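Local coordinates for protein Orf11 (Staphylococcus phage P68, PDB 6O43) that is a potential lysin, probably helping the phage to break down the staphylococcal cell wall, at residues V119-Q124 with A154-Y159. Sequence-based numbering, arbitrary orientation.
Sequences VHFVPQ and ATWAAY
W156 reaches from helix 152-159 to F121 and V122 in the loop that leads into helix 124-136, and its indole supplies every atom of 154-159 that meets them. CB already points toward the loop, and with CG anti to the carbonyl carbon (chi1 -62°) the indole extends on in that direction. CD1 is the first atom to meet a partner, with V122 CG2 at 4.0 Å. The next, NE1, lies 3.7 Å from the same methyl, V122 CG2, and also borders F121 CZ, but its N-H is satisfied by a hydrogen bond to the carbonyl oxygen of W112. At the ring fusion W156 CE2 has F121 CZ at 3.6 Å, and one atom further W156 CZ2 has F121 CE2, also at 3.6 Å. At the end, W156 CH2 only just reaches F121 CE2, at 4.2 Å. F121 CZ sits 3.5 Å above one indole face, displaced toward its rim. The planes are inclined at 49° and the phenyl and five-membered ring centroids are 5.2 Å apart, values that fit neither a parallel stack nor a T-shaped pair. With no strand in the chain, the loop is joined to this all-helical fold here through side chains: no hydrogen bond links the two segments, and the 8.7 Å between V122 CA and W156 CA is filled by the indole and V122 CG2. In F121, chi1 of 67° turns the ring so that CE2 and CZ come against the indole, while V122 CG2 lies over one phenyl face, displaced toward its rim. Helix 166-169 adds Y168 and N169 against F121, and N169 also touches W156.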
loop_
_atom_site.group_PDB
_atom_site.type_symbol
_atom_site.label_atom_id
_atom_site.label_comp_id
_atom_site.label_asym_id
_atom_site.label_seq_id
_atom_site.Cartn_x
_atom_site.Cartn_y
_atom_site.Cartn_z
ATOM N N VAL A 119 -0.649 -22.438 -8.555
ATOM C CA VAL A 119 0.425 -23.246 -7.989
ATOM C C VAL A 119 0.228 -23.242 -6.479
ATOM O O VAL A 119 0.412 -22.205 -5.830
ATOM C CB VAL A 119 1.823 -22.726 -8.351
ATOM C CG1 VAL A 119 2.891 -23.611 -7.713
ATOM C CG2 VAL A 119 2.002 -22.672 -9.858
ATOM N N HIS A 120 -0.159 -24.389 -5.923
ATOM C CA HIS A 120 -0.313 -24.535 -4.479
ATOM C C HIS A 120 1.053 -24.848 -3.884
ATOM O O HIS A 120 1.597 -25.934 -4.105
ATOM C CB HIS A 120 -1.323 -25.632 -4.149
ATOM C CG HIS A 120 -2.660 -25.440 -4.795
ATOM N ND1 HIS A 120 -3.517 -24.418 -4.443
ATOM C CD2 HIS A 120 -3.291 -26.141 -5.766
ATOM C CE1 HIS A 120 -4.614 -24.494 -5.175
ATOM N NE2 HIS A 120 -4.504 -25.533 -5.983
ATOM N N PHE A 121 1.609 -23.901 -3.128
ATOM C CA PHE A 121 2.934 -24.088 -2.549
ATOM C C PHE A 121 3.101 -23.534 -1.142
ATOM O O PHE A 121 4.092 -23.879 -0.494
ATOM C CB PHE A 121 4.001 -23.448 -3.448
ATOM C CG PHE A 121 3.916 -21.947 -3.511
ATOM C CD1 PHE A 121 4.593 -21.161 -2.590
ATOM C CD2 PHE A 121 3.157 -21.323 -4.487
ATOM C CE1 PHE A 121 4.515 -19.774 -2.642
ATOM C CE2 PHE A 121 3.073 -19.940 -4.547
ATOM C CZ PHE A 121 3.755 -19.164 -3.623
ATOM N N VAL A 122 2.206 -22.687 -0.650
ATOM C CA VAL A 122 2.421 -22.105 0.680
ATOM C C VAL A 122 2.185 -23.177 1.741
ATOM O O VAL A 122 1.120 -23.821 1.745
ATOM C CB VAL A 122 1.506 -20.901 0.895
ATOM C CG1 VAL A 122 1.744 -20.306 2.276
ATOM C CG2 VAL A 122 1.754 -19.851 -0.184
ATOM N N PRO A 123 3.139 -23.407 2.643
ATOM C CA PRO A 123 2.962 -24.445 3.664
ATOM C C PRO A 123 1.678 -24.247 4.457
ATOM O O PRO A 123 1.222 -23.122 4.676
ATOM C CB PRO A 123 4.204 -24.284 4.548
ATOM C CG PRO A 123 5.231 -23.711 3.629
ATOM C CD PRO A 123 4.478 -22.796 2.696
ATOM N N GLN A 124 1.099 -25.368 4.890
ATOM C CA GLN A 124 -0.189 -25.329 5.575
ATOM C C GLN A 124 -0.108 -24.517 6.863
ATOM O O GLN A 124 -0.969 -23.671 7.132
ATOM C CB GLN A 124 -0.670 -26.754 5.859
ATOM C CG GLN A 124 -2.144 -26.847 6.200
ATOM C CD GLN A 124 -3.025 -26.241 5.123
ATOM O OE1 GLN A 124 -2.877 -26.543 3.936
ATOM N NE2 GLN A 124 -3.939 -25.367 5.531
ATOM N N ALA A 154 -0.338 -9.795 -2.774
ATOM C CA ALA A 154 -0.422 -9.019 -1.540
ATOM C C ALA A 154 -0.402 -9.929 -0.320
ATOM O O ALA A 154 0.200 -9.592 0.708
ATOM C CB ALA A 154 -1.682 -8.154 -1.548
ATOM N N THR A 155 -1.052 -11.089 -0.414
ATOM C CA THR A 155 -1.016 -12.049 0.684
ATOM C C THR A 155 0.397 -12.564 0.913
ATOM O O THR A 155 0.872 -12.619 2.051
ATOM C CB THR A 155 -1.970 -13.207 0.401
ATOM O OG1 THR A 155 -3.319 -12.744 0.535
ATOM C CG2 THR A 155 -1.716 -14.363 1.376
ATOM N N TRP A 156 1.081 -12.959 -0.164
ATOM C CA TRP A 156 2.465 -13.405 -0.038
ATOM C C TRP A 156 3.345 -12.315 0.560
ATOM O O TRP A 156 4.177 -12.588 1.433
ATOM C CB TRP A 156 3.006 -13.835 -1.401
ATOM C CG TRP A 156 2.283 -14.993 -2.008
ATOM C CD1 TRP A 156 1.644 -16.010 -1.350
ATOM C CD2 TRP A 156 2.121 -15.258 -3.405
ATOM N NE1 TRP A 156 1.100 -16.890 -2.255
ATOM C CE2 TRP A 156 1.378 -16.451 -3.523
ATOM C CE3 TRP A 156 2.537 -14.603 -4.570
ATOM C CZ2 TRP A 156 1.038 -16.997 -4.757
ATOM C CZ3 TRP A 156 2.199 -15.151 -5.795
ATOM C CH2 TRP A 156 1.457 -16.336 -5.878
ATOM N N ALA A 157 3.180 -11.072 0.100
ATOM C CA ALA A 157 4.005 -9.983 0.614
ATOM C C ALA A 157 3.816 -9.805 2.113
ATOM O O ALA A 157 4.777 -9.526 2.838
ATOM C CB ALA A 157 3.685 -8.679 -0.119
ATOM N N ALA A 158 2.586 -9.969 2.599
ATOM C CA ALA A 158 2.311 -9.745 4.015
ATOM C C ALA A 158 2.702 -10.943 4.875
ATOM O O ALA A 158 3.205 -10.768 5.992
ATOM C CB ALA A 158 0.829 -9.421 4.213
ATOM N N TYR A 159 2.491 -12.164 4.371
ATOM C CA TYR A 159 2.530 -13.361 5.202
ATOM C C TYR A 159 3.494 -14.448 4.741
ATOM O O TYR A 159 3.741 -15.384 5.510
ATOM C CB TYR A 159 1.126 -13.980 5.292
ATOM C CG TYR A 159 0.132 -13.164 6.088
ATOM C CD1 TYR A 159 0.466 -12.647 7.337
ATOM C CD2 TYR A 159 -1.141 -12.915 5.590
ATOM C CE1 TYR A 159 -0.450 -11.907 8.071
ATOM C CE2 TYR A 159 -2.059 -12.180 6.314
ATOM C CZ TYR A 159 -1.711 -11.681 7.550
ATOM O OH TYR A 159 -2.628 -10.947 8.269
#